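Local coordinates for uncharacterized protein (Peptoclostridium difficile 630, PDB 4YCS), which is of unknown function but, as a putative lipoprotein related to PnrA-like substrate-binding proteins of ABC transporters, may belong to a solute-uptake system, at residues Ile58-Asn63 with Val83-Tyr87; Met24-Ala28 with Tyr111-Lys115; Lys38-Asp42 with Ile123-Thr128; Ile13-Glu17 with Lys45-Asp49. All coordinates share one frame. Numbering follows the deposited sequence.

Contact 1: Ile58-Asn63 with Val83-Tyr87; sequences IDILCN and VAKKY
Asp59 is the polar centre of this contact. Asp59 OD1 accepts a hydrogen bond from Tyr87 OH at 3.1 Å. Asp59 OD1 also forms a salt bridge with Lys86 NZ at 3.4 Å, weak as a hydrogen bond. Asn63 ND2 donates to Tyr87 OH at 3.0 Å and to Asp59 O at 3.0 Å. Asp59 is t at chi1; Asn63, Lys86 and Tyr87 are m. Residues 58-62 are the last turn of helix 54-62. Residues 83-87 begin in helix 77-84 and lead into a loop at Tyr87 (phi/psi -136/74). CA atoms pair as Asp59 with Val83 (6.2 Å) and Cys62 with Tyr87 (7.1 Å). Cys62 CB makes a CH-pi contact over the Tyr87 ring, 3.6 Å from its centroid. Val83 CG1 packs on Cys62 SG (3.8 Å) and Ile58 CG2 (3.9 Å). The two helices pack side by side on one sheet face, where Phe92 of strand 91-95 meets Ile58 and Cys62. The tyrosine hydroxyl both donates and accepts, so one aromatic side chain joins both segments.

Contact 2: Met24-Ala28 with Tyr111-Lys115; sequences MNNSA and YEDNK
Asn114 and Met24, a selenomethionine, dominate this contact, with Ser27 next. Residues 24-28 are regular helix within helix 22-38. Residues 111-115 form a short, weakly bonded helix, with Lys115 N to Glu112 O at 3.1 Å. The two segment axes approach to 9.3 Å and cross at 43°. CA atoms pair as Met24 with Tyr111 (7.2 Å), Ser27 with Lys115 (5.6 Å) and Ala28 with Asn114 (6.1 Å). Asn114, chi1 t, points toward the other helix. Asn114 ND2 donates to Met24 O at 3.1 Å, which also accepts the helical bond from Ala28 N at 3.0 Å. Asn114 OD1 lies 3.6 Å from Ala28 CB and has no hydrogen-bond partner in the model. Met24 is t at chi1 and chi2. Met24 CG meets the edge of the Tyr111 ring at CD1, 4.0 Å away. Met24 SE is 5.4 Å from the Tyr111 ring centroid, an edge-on Met-aromatic contact. Ser27 CB packs on Asn114 ND2 at 3.6 Å, and Ser27 OG lies 3.8 Å from Lys115 CB. A glycerol, probably from crystallisation, sits about 4 Å from the Tyr111 side chain. This is helix-helix packing over one face of the parallel sheet, with an Asn side chain bonded to a neighbouring helix carbonyl. Met24 and Ala28 touch Val72 of strand 68-72, Ala28 and Asn114 touch Ile95 of strand 91-95, and Asn114 meets Leu119 of helix 118-127.

Contact 3: Lys38-Asp42 with Ile123-Thr128; sequences KLNID and IAGKMT
Leu39 carries this apolar contact, which has no hydrogen bond between its segments. Its chi1 is m (-46°) and its chi2 is t, which sends both methyl groups toward residues 123-128. Leu39 CD1 lies 3.7 Å from Ala124 CA and 4.3 Å from Ile123 CG2. Leu39 CD2 lies 3.8 Å from Ala124 CB and 4.4 Å from Thr128 CG2. Leu39 and Ala124 are the nearest CA pair, at 6.9 Å. Leu39 is extended (phi/psi -123/172), linking helix 22-38 to strand 41-48. Ile41 opens that strand with chi1 p and chi2 t. Ile41 CG2 meets Met127 CG at 4.0 Å, and Ile41 CD1 meets Ile123 CG2 at 4.4 Å. Met127, a selenomethionine, has chi1 and chi2 both m. Its CB faces the strand, while the side-chain end turns away. Thr128 is p at chi1, and Thr128 OG1 donates back to Ala124 O at 2.6 Å. This is helix-on-sheet packing at the start of the outermost strand, 41-48, of a parallel alpha/beta fold. Met127 also rests on Val10 of strand 8-15 and Leu68 of strand 68-72, and Ile123 on Ile70, so the helix C-terminus lies across three neighbouring strands.

Contact 4: Ile13-Glu17 with Lys45-Asp49; sequences ILDIE and KVESD
Three backbone hydrogen bonds join the two segments; Val46 is bonded also to Met12 just before them. Leu14 N donates to Val46 O at 2.8 Å, Ser48 N to Leu14 O at 3.1 Å, and Ile16 N to Ser48 O at 3.1 Å. Leu14 thus uses both its NH and its carbonyl on the neighbour. Ile13 instead bonds to Ile70 and Val72, since strand 8-15 lies between 41-48 and 68-72. CA-H...O contacts add to these bonds, the shortest from Ile13 CA to Val46 O at 3.2 Å. The parallel register pairs Ile13 with Val46, Leu14 with Glu47 and Asp15 with Ser48, with CA separations of 4.6, 4.9 and 5.4 Å. The axes are 4.7 Å apart at 22°. Ile13, Val46, Asp15 and Ser48 point to one face, Leu14 and Glu47 to the other. Asp15, chi1 t, accepts a weak bond at OD1 from Glu17 N at 3.3 Å. Its OD2 forms a salt bridge with Arg75, which also pairs with Glu17. Asp15 O accepts from Asn25, and Ser48 OG bonds to Asp50 N. Strands 8-15 and 41-48, joined through helix 22-38, form a beta-alpha-beta unit of a parallel alpha/beta fold, consistent with the periplasmic-binding-protein clan.

Contact 4 lies within one parallel sheet (strand order 41-48, 8-15, 68-72, 91-95, 106-109). Contact 1 packs helices 54-62 and 77-84 on one face of it and touches contact 4 through Ile58 on Ile13 and Leu61 on Val46; their centres are about 16 Å apart. Contact 2 meets contact 4 through Asn25, which reaches Asp15 O; their centres are about 14 Å apart. Contacts 1 and 2 lie on opposite sides of the chain's centre, with centres about 23 Å apart. Contact 3 shares strand 41-48 with contact 4, centres about 22 Å apart. Along the chain, contact 4 closes before contact 1 opens. Contacts 2 and 3 cross, bringing C-terminal helices back to the N-terminal beta-alpha-beta unit.

Contact 1: Ile58-Asn63 with Val83-Tyr87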
loop_
_atom_site.group_PDB
_atom_site.type_symbol
_atom_site.label_atom_id
_atom_site.label_comp_id
_atom_site.label_asym_id
_atom_site.label_seq_id
_atom_site.Cartn_x
_atom_site.Cartn_y
_atom_site.Cartn_z
ATOM N N ILE A 58 -5.505 5.160 -7.545
ATOM C CA ILE A 58 -4.304 4.358 -7.675
ATOM C C ILE A 58 -3.580 4.678 -8.979
ATOM O O ILE A 58 -2.315 4.797 -9.034
ATOM C CB ILE A 58 -4.585 2.850 -7.528
ATOM C CG1 ILE A 58 -5.130 2.533 -6.143
ATOM C CG2 ILE A 58 -3.299 2.068 -7.734
ATOM C CD1 ILE A 58 -5.781 1.155 -6.021
ATOM N N ASP A 59 -4.365 4.906 -10.023
ATOM C CA ASP A 59 -3.815 5.304 -11.307
ATOM C C ASP A 59 -3.057 6.636 -11.228
ATOM O O ASP A 59 -1.962 6.782 -11.787
ATOM C CB ASP A 59 -4.931 5.364 -12.355
ATOM C CG ASP A 59 -4.385 5.683 -13.715
ATOM O OD1 ASP A 59 -4.199 4.737 -14.487
ATOM O OD2 ASP A 59 -4.114 6.870 -13.972
ATOM N N ILE A 60 -3.629 7.608 -10.512
ATOM C CA ILE A 60 -2.920 8.853 -10.267
ATOM C C ILE A 60 -1.598 8.616 -9.547
ATOM O O ILE A 60 -0.598 9.236 -9.904
ATOM C CB ILE A 60 -3.786 9.836 -9.463
ATOM C CG1 ILE A 60 -4.976 10.369 -10.321
ATOM C CG2 ILE A 60 -2.937 10.987 -8.960
ATOM C CD1 ILE A 60 -6.076 11.027 -9.470
ATOM N N LEU A 61 -1.574 7.766 -8.517
ATOM C CA LEU A 61 -0.337 7.462 -7.772
ATOM C C LEU A 61 0.714 6.822 -8.659
ATOM O O LEU A 61 1.927 7.077 -8.477
ATOM C CB LEU A 61 -0.622 6.576 -6.545
ATOM C CG LEU A 61 -1.529 7.158 -5.451
ATOM C CD1 LEU A 61 -1.745 6.167 -4.337
ATOM C CD2 LEU A 61 -0.988 8.457 -4.901
ATOM N N CYS A 62 0.274 6.026 -9.645
ATOM C CA CYS A 62 1.195 5.414 -10.615
ATOM C C CYS A 62 1.847 6.434 -11.539
ATOM O O CYS A 62 2.840 6.131 -12.190
ATOM C CB CYS A 62 0.461 4.367 -11.437
ATOM S SG CYS A 62 -0.061 2.939 -10.508
ATOM N N ASN A 63 1.315 7.653 -11.557
ATOM C CA ASN A 63 1.901 8.775 -12.331
ATOM C C ASN A 63 2.508 9.845 -11.455
ATOM O O ASN A 63 2.781 10.905 -11.937
ATOM C CB ASN A 63 0.814 9.372 -13.250
ATOM C CG ASN A 63 0.493 8.427 -14.391
ATOM O OD1 ASN A 63 1.253 8.337 -15.346
ATOM N ND2 ASN A 63 -0.571 7.685 -14.259
ATOM N N VAL A 83 -5.282 -1.843 -12.076
ATOM C CA VAL A 83 -4.331 -0.783 -12.364
ATOM C C VAL A 83 -2.895 -1.339 -12.468
ATOM O O VAL A 83 -2.098 -0.892 -13.258
ATOM C CB VAL A 83 -4.447 0.331 -11.323
ATOM C CG1 VAL A 83 -3.369 1.394 -11.539
ATOM C CG2 VAL A 83 -5.831 0.964 -11.373
ATOM N N ALA A 84 -2.577 -2.322 -11.656
ATOM C CA ALA A 84 -1.277 -2.932 -11.693
ATOM C C ALA A 84 -0.912 -3.553 -13.045
ATOM O O ALA A 84 0.275 -3.624 -13.388
ATOM C CB ALA A 84 -1.175 -3.979 -10.599
ATOM N N LYS A 85 -1.917 -4.049 -13.770
ATOM C CA LYS A 85 -1.726 -4.527 -15.141
ATOM C C LYS A 85 -1.249 -3.420 -16.070
ATOM O O LYS A 85 -0.526 -3.723 -17.035
ATOM C CB LYS A 85 -3.044 -5.070 -15.711
ATOM C CG LYS A 85 -3.507 -6.386 -15.120
ATOM C CD LYS A 85 -4.690 -6.913 -15.945
ATOM C CE LYS A 85 -5.548 -7.906 -15.174
ATOM N NZ LYS A 85 -4.959 -9.271 -15.239
ATOM N N LYS A 86 -1.642 -2.158 -15.794
ATOM C CA LYS A 86 -1.345 -1.032 -16.704
ATOM C C LYS A 86 0.039 -0.418 -16.413
ATOM O O LYS A 86 0.551 0.396 -17.204
ATOM C CB LYS A 86 -2.430 0.062 -16.606
ATOM C CG LYS A 86 -3.857 -0.383 -16.908
ATOM C CD LYS A 86 -4.859 0.785 -16.952
ATOM C CE LYS A 86 -5.062 1.446 -15.589
ATOM N NZ LYS A 86 -6.329 2.237 -15.404
ATOM N N TYR A 87 0.652 -0.798 -15.283
ATOM C CA TYR A 87 1.945 -0.247 -14.898
ATOM C C TYR A 87 2.861 -1.370 -14.405
ATOM O O TYR A 87 3.057 -1.521 -13.186
ATOM C CB TYR A 87 1.746 0.865 -13.822
ATOM C CG TYR A 87 0.903 1.999 -14.276
ATOM C CD1 TYR A 87 1.435 3.016 -15.018
ATOM C CD2 TYR A 87 -0.467 2.021 -14.041
ATOM C CE1 TYR A 87 0.647 4.051 -15.513
ATOM C CE2 TYR A 87 -1.273 3.080 -14.486
ATOM C CZ TYR A 87 -0.694 4.087 -15.234
ATOM O OH TYR A 87 -1.414 5.146 -15.679
#

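Contact 2: Met24-Ala28 with Tyr111-Lys115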
loop_
_atom_site.group_PDB
_atom_site.type_symbol
_atom_site.label_atom_id
_atom_site.label_comp_id
_atom_site.label_asym_id
_atom_site.label_seq_id
_atom_site.Cartn_x
_atom_site.Cartn_y
_atom_site.Cartn_z
HETATM N N MSE A 24 -6.452 -1.545 11.936
HETATM C CA MSE A 24 -5.531 -1.937 10.862
HETATM C C MSE A 24 -4.903 -0.741 10.174
HETATM O O MSE A 24 -3.736 -0.771 9.805
HETATM C CB MSE A 24 -6.348 -2.680 9.806
HETATM C CG MSE A 24 -5.387 -3.383 8.871
HETATM SE SE MSE A 24 -6.379 -4.541 7.632
HETATM C CE MSE A 24 -7.396 -3.191 6.658
ATOM N N ASN A 25 -5.702 0.299 9.969
ATOM C CA ASN A 25 -5.260 1.547 9.377
ATOM C C ASN A 25 -4.183 2.190 10.209
ATOM O O ASN A 25 -3.129 2.577 9.676
ATOM C CB ASN A 25 -6.436 2.499 9.125
ATOM C CG ASN A 25 -7.244 2.099 7.912
ATOM O OD1 ASN A 25 -6.938 1.107 7.271
ATOM N ND2 ASN A 25 -8.275 2.874 7.587
ATOM N N ASN A 26 -4.409 2.260 11.517
ATOM C CA ASN A 26 -3.407 2.836 12.408
ATOM C C ASN A 26 -2.114 2.067 12.439
ATOM O O ASN A 26 -1.030 2.664 12.446
ATOM C CB ASN A 26 -3.973 3.074 13.801
ATOM C CG ASN A 26 -4.829 4.307 13.831
ATOM O OD1 ASN A 26 -4.334 5.384 14.092
ATOM N ND2 ASN A 26 -6.087 4.177 13.461
ATOM N N SER A 27 -2.211 0.752 12.392
ATOM C CA SER A 27 -1.029 -0.098 12.372
ATOM C C SER A 27 -0.242 0.094 11.074
ATOM O O SER A 27 0.987 0.077 11.089
ATOM C CB SER A 27 -1.385 -1.595 12.534
ATOM O OG SER A 27 -1.855 -1.877 13.823
ATOM N N ALA A 28 -0.950 0.200 9.950
ATOM C CA ALA A 28 -0.305 0.411 8.673
ATOM C C ALA A 28 0.473 1.746 8.682
ATOM O O ALA A 28 1.664 1.799 8.336
ATOM C CB ALA A 28 -1.328 0.370 7.557
ATOM N N TYR A 111 -2.885 -9.309 7.846
ATOM C CA TYR A 111 -3.249 -8.457 8.995
ATOM C C TYR A 111 -2.228 -8.612 10.140
ATOM O O TYR A 111 -1.943 -7.644 10.841
ATOM C CB TYR A 111 -4.675 -8.808 9.477
ATOM C CG TYR A 111 -5.102 -8.189 10.798
ATOM C CD1 TYR A 111 -5.660 -6.905 10.848
ATOM C CD2 TYR A 111 -4.966 -8.897 11.999
ATOM C CE1 TYR A 111 -6.064 -6.347 12.055
ATOM C CE2 TYR A 111 -5.363 -8.343 13.209
ATOM C CZ TYR A 111 -5.912 -7.070 13.226
ATOM O OH TYR A 111 -6.305 -6.517 14.419
ATOM N N GLU A 112 -1.675 -9.822 10.298
ATOM C CA GLU A 112 -0.687 -10.130 11.349
ATOM C C GLU A 112 0.660 -9.430 11.061
ATOM O O GLU A 112 1.223 -8.717 11.889
ATOM C CB GLU A 112 -0.501 -11.653 11.469
ATOM C CG GLU A 112 -1.559 -12.339 12.357
ATOM C CD GLU A 112 -2.991 -12.269 11.813
ATOM O OE1 GLU A 112 -3.167 -12.088 10.574
ATOM O OE2 GLU A 112 -3.938 -12.403 12.628
ATOM N N ASP A 113 1.144 -9.633 9.851
ATOM C CA ASP A 113 2.389 -9.057 9.408
ATOM C C ASP A 113 2.325 -7.518 9.385
ATOM O O ASP A 113 3.318 -6.850 9.634
ATOM C CB ASP A 113 2.755 -9.661 8.036
ATOM C CG ASP A 113 3.178 -11.165 8.148
ATOM O OD1 ASP A 113 3.518 -11.582 9.254
ATOM O OD2 ASP A 113 3.213 -11.899 7.137
ATOM N N ASN A 114 1.138 -6.970 9.145
ATOM C CA ASN A 114 0.893 -5.525 9.190
ATOM C C ASN A 114 1.343 -4.877 10.510
ATOM O O ASN A 114 1.828 -3.738 10.508
ATOM C CB ASN A 114 -0.610 -5.230 8.974
ATOM C CG ASN A 114 -0.918 -3.739 8.778
ATOM O OD1 ASN A 114 -0.244 -3.053 8.022
ATOM N ND2 ASN A 114 -1.971 -3.259 9.410
ATOM N N LYS A 115 1.185 -5.596 11.623
ATOM C CA LYS A 115 1.485 -5.037 12.959
ATOM C C LYS A 115 2.660 -5.692 13.714
ATOM O O LYS A 115 2.930 -5.322 14.839
ATOM C CB LYS A 115 0.231 -5.068 13.832
ATOM C CG LYS A 115 -0.395 -6.442 13.988
ATOM C CD LYS A 115 -1.640 -6.385 14.874
ATOM C CE LYS A 115 -2.391 -7.707 14.876
ATOM N NZ LYS A 115 -1.644 -8.798 15.552
#

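Contact 3: Lys38-Asp42 with Ile123-Thr128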
loop_
_atom_site.group_PDB
_atom_site.type_symbol
_atom_site.label_atom_id
_atom_site.label_comp_id
_atom_site.label_asym_id
_atom_site.label_seq_id
_atom_site.Cartn_x
_atom_site.Cartn_y
_atom_site.Cartn_z
ATOM N N LYS A 38 14.028 4.674 9.690
ATOM C CA LYS A 38 15.225 3.899 9.402
ATOM C C LYS A 38 15.777 4.176 8.011
ATOM O O LYS A 38 16.913 3.838 7.734
ATOM C CB LYS A 38 14.920 2.411 9.522
ATOM C CG LYS A 38 14.421 2.021 10.907
ATOM C CD LYS A 38 13.704 0.681 10.923
ATOM C CE LYS A 38 12.918 0.482 12.217
ATOM N NZ LYS A 38 13.832 0.252 13.365
ATOM N N LEU A 39 14.971 4.752 7.131
ATOM C CA LEU A 39 15.360 4.920 5.767
ATOM C C LEU A 39 15.289 6.382 5.363
ATOM O O LEU A 39 14.708 7.202 6.049
ATOM C CB LEU A 39 14.393 4.140 4.886
ATOM C CG LEU A 39 14.046 2.713 5.304
ATOM C CD1 LEU A 39 12.712 2.297 4.674
ATOM C CD2 LEU A 39 15.186 1.781 4.907
ATOM N N ASN A 40 15.788 6.667 4.178
ATOM C CA ASN A 40 15.628 7.976 3.576
ATOM C C ASN A 40 14.445 7.947 2.614
ATOM O O ASN A 40 14.607 7.761 1.367
ATOM C CB ASN A 40 16.925 8.373 2.857
ATOM C CG ASN A 40 16.808 9.710 2.149
ATOM O OD1 ASN A 40 15.947 10.536 2.496
ATOM N ND2 ASN A 40 17.637 9.908 1.114
ATOM N N ILE A 41 13.237 8.089 3.163
ATOM C CA ILE A 41 12.091 8.013 2.318
ATOM C C ILE A 41 11.109 9.135 2.581
ATOM O O ILE A 41 10.909 9.557 3.736
ATOM C CB ILE A 41 11.358 6.630 2.360
ATOM C CG1 ILE A 41 10.870 6.291 3.740
ATOM C CG2 ILE A 41 12.261 5.535 1.839
ATOM C CD1 ILE A 41 9.770 5.233 3.753
ATOM N N ASP A 42 10.509 9.613 1.496
ATOM C CA ASP A 42 9.352 10.499 1.562
ATOM C C ASP A 42 8.086 9.678 1.707
ATOM O O ASP A 42 8.022 8.618 1.100
ATOM C CB ASP A 42 9.249 11.321 0.277
ATOM C CG ASP A 42 10.328 12.414 0.204
ATOM O OD1 ASP A 42 11.156 12.467 1.136
ATOM O OD2 ASP A 42 10.313 13.212 -0.779
ATOM N N ILE A 123 9.223 -2.821 3.673
ATOM C CA ILE A 123 9.371 -1.555 2.997
ATOM C C ILE A 123 10.883 -1.301 2.886
ATOM O O ILE A 123 11.396 -0.918 1.827
ATOM C CB ILE A 123 8.612 -0.434 3.767
ATOM C CG1 ILE A 123 7.073 -0.705 3.747
ATOM C CG2 ILE A 123 8.909 0.911 3.157
ATOM C CD1 ILE A 123 6.195 0.075 4.717
ATOM N N ALA A 124 11.602 -1.500 3.986
ATOM C CA ALA A 124 13.058 -1.304 3.998
ATOM C C ALA A 124 13.777 -2.162 2.971
ATOM O O ALA A 124 14.672 -1.706 2.265
ATOM C CB ALA A 124 13.610 -1.599 5.374
ATOM N N GLY A 125 13.394 -3.422 2.900
ATOM C CA GLY A 125 14.008 -4.337 1.955
ATOM C C GLY A 125 13.685 -3.939 0.540
ATOM O O GLY A 125 14.544 -3.997 -0.319
ATOM N N LYS A 126 12.448 -3.540 0.275
ATOM C CA LYS A 126 12.102 -3.076 -1.094
ATOM C C LYS A 126 12.818 -1.798 -1.516
ATOM O O LYS A 126 13.097 -1.620 -2.680
ATOM C CB LYS A 126 10.592 -2.862 -1.256
ATOM C CG LYS A 126 9.836 -4.184 -1.192
ATOM C CD LYS A 126 8.409 -4.063 -1.631
ATOM C CE LYS A 126 8.200 -4.750 -2.963
ATOM N NZ LYS A 126 8.149 -6.227 -2.782
HETATM N N MSE A 127 13.053 -0.891 -0.576
HETATM C CA MSE A 127 13.631 0.423 -0.875
HETATM C C MSE A 127 15.132 0.310 -0.991
HETATM O O MSE A 127 15.796 1.217 -1.495
HETATM C CB MSE A 127 13.353 1.440 0.226
HETATM C CG MSE A 127 11.893 1.777 0.413
HETATM SE SE MSE A 127 11.134 2.569 -1.204
HETATM C CE MSE A 127 10.370 1.029 -2.104
ATOM N N THR A 128 15.692 -0.807 -0.532
ATOM C CA THR A 128 17.144 -1.026 -0.605
ATOM C C THR A 128 17.416 -2.237 -1.522
ATOM O O THR A 128 17.296 -3.409 -1.137
ATOM C CB THR A 128 17.732 -1.242 0.800
ATOM O OG1 THR A 128 17.055 -2.354 1.412
ATOM C CG2 THR A 128 17.570 0.041 1.672
ATOM O OXT THR A 128 17.746 -2.051 -2.697
#

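Contact 4: Ile13-Glu17 with Lys45-Asp49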
loop_
_atom_site.group_PDB
_atom_site.type_symbol
_atom_site.label_atom_id
_atom_site.label_comp_id
_atom_site.label_asym_id
_atom_site.label_seq_id
_atom_site.Cartn_x
_atom_site.Cartn_y
_atom_site.Cartn_z
ATOM N N ILE A 13 -2.529 4.243 0.430
ATOM C CA ILE A 13 -3.957 4.558 0.187
ATOM C C ILE A 13 -4.800 3.684 1.166
ATOM O O ILE A 13 -4.617 2.478 1.258
ATOM C CB ILE A 13 -4.366 4.428 -1.302
ATOM C CG1 ILE A 13 -5.849 4.743 -1.493
ATOM C CG2 ILE A 13 -4.085 3.051 -1.856
ATOM C CD1 ILE A 13 -6.229 5.014 -2.927
ATOM N N LEU A 14 -5.677 4.331 1.916
ATOM C CA LEU A 14 -6.509 3.667 2.934
ATOM C C LEU A 14 -8.021 3.824 2.723
ATOM O O LEU A 14 -8.498 4.839 2.257
ATOM C CB LEU A 14 -6.168 4.215 4.309
ATOM C CG LEU A 14 -4.676 4.152 4.620
ATOM C CD1 LEU A 14 -4.083 5.539 4.487
ATOM C CD2 LEU A 14 -4.413 3.584 5.998
ATOM N N ASP A 15 -8.740 2.759 3.054
ATOM C CA ASP A 15 -10.202 2.705 2.999
ATOM C C ASP A 15 -10.683 3.155 4.374
ATOM O O ASP A 15 -10.420 2.486 5.373
ATOM C CB ASP A 15 -10.595 1.263 2.726
ATOM C CG ASP A 15 -12.119 1.030 2.696
ATOM O OD1 ASP A 15 -12.899 2.012 2.796
ATOM O OD2 ASP A 15 -12.499 -0.164 2.526
ATOM N N ILE A 16 -11.340 4.311 4.432
ATOM C CA ILE A 16 -11.817 4.871 5.713
ATOM C C ILE A 16 -13.350 4.887 5.888
ATOM O O ILE A 16 -13.855 5.621 6.724
ATOM C CB ILE A 16 -11.261 6.285 5.980
ATOM C CG1 ILE A 16 -11.697 7.302 4.904
ATOM C CG2 ILE A 16 -9.757 6.182 6.154
ATOM C CD1 ILE A 16 -11.438 8.750 5.293
ATOM N N GLU A 17 -14.079 4.084 5.111
ATOM C CA GLU A 17 -15.529 3.939 5.315
ATOM C C GLU A 17 -15.814 3.121 6.576
ATOM O O GLU A 17 -15.323 1.999 6.733
ATOM C CB GLU A 17 -16.205 3.280 4.116
ATOM C CG GLU A 17 -17.727 3.226 4.241
ATOM C CD GLU A 17 -18.430 2.933 2.930
ATOM O OE1 GLU A 17 -17.984 2.035 2.204
ATOM O OE2 GLU A 17 -19.441 3.596 2.631
ATOM N N LYS A 45 0.017 9.914 2.046
ATOM C CA LYS A 45 -1.168 9.088 2.214
ATOM C C LYS A 45 -2.377 9.651 1.516
ATOM O O LYS A 45 -2.509 10.857 1.370
ATOM C CB LYS A 45 -1.471 8.875 3.685
ATOM C CG LYS A 45 -2.227 10.017 4.353
ATOM C CD LYS A 45 -2.902 9.505 5.622
ATOM C CE LYS A 45 -3.183 10.626 6.599
ATOM N NZ LYS A 45 -3.539 10.043 7.912
ATOM N N VAL A 46 -3.235 8.756 1.056
ATOM C CA VAL A 46 -4.520 9.080 0.466
ATOM C C VAL A 46 -5.578 8.292 1.238
ATOM O O VAL A 46 -5.365 7.121 1.523
ATOM C CB VAL A 46 -4.538 8.715 -1.041
ATOM C CG1 VAL A 46 -5.901 8.977 -1.695
ATOM C CG2 VAL A 46 -3.469 9.522 -1.739
ATOM N N GLU A 47 -6.659 8.963 1.633
ATOM C CA GLU A 47 -7.781 8.330 2.354
ATOM C C GLU A 47 -9.093 8.499 1.583
ATOM O O GLU A 47 -9.378 9.565 1.054
ATOM C CB GLU A 47 -7.926 8.953 3.718
ATOM C CG GLU A 47 -6.809 8.582 4.663
ATOM C CD GLU A 47 -6.822 9.434 5.908
ATOM O OE1 GLU A 47 -6.422 10.610 5.816
ATOM O OE2 GLU A 47 -7.226 8.934 6.972
ATOM N N SER A 48 -9.892 7.449 1.505
ATOM C CA SER A 48 -11.178 7.534 0.787
ATOM C C SER A 48 -12.232 6.580 1.363
ATOM O O SER A 48 -11.933 5.423 1.630
ATOM C CB SER A 48 -10.957 7.237 -0.703
ATOM O OG SER A 48 -12.190 7.176 -1.409
ATOM N N ASP A 49 -13.461 7.074 1.540
ATOM C CA ASP A 49 -14.598 6.207 1.885
ATOM C C ASP A 49 -15.395 5.747 0.648
ATOM O O ASP A 49 -16.259 4.875 0.767
ATOM C CB ASP A 49 -15.524 6.867 2.943
ATOM C CG ASP A 49 -15.969 8.282 2.564
ATOM O OD1 ASP A 49 -15.929 8.640 1.369
ATOM O OD2 ASP A 49 -16.359 9.041 3.476
#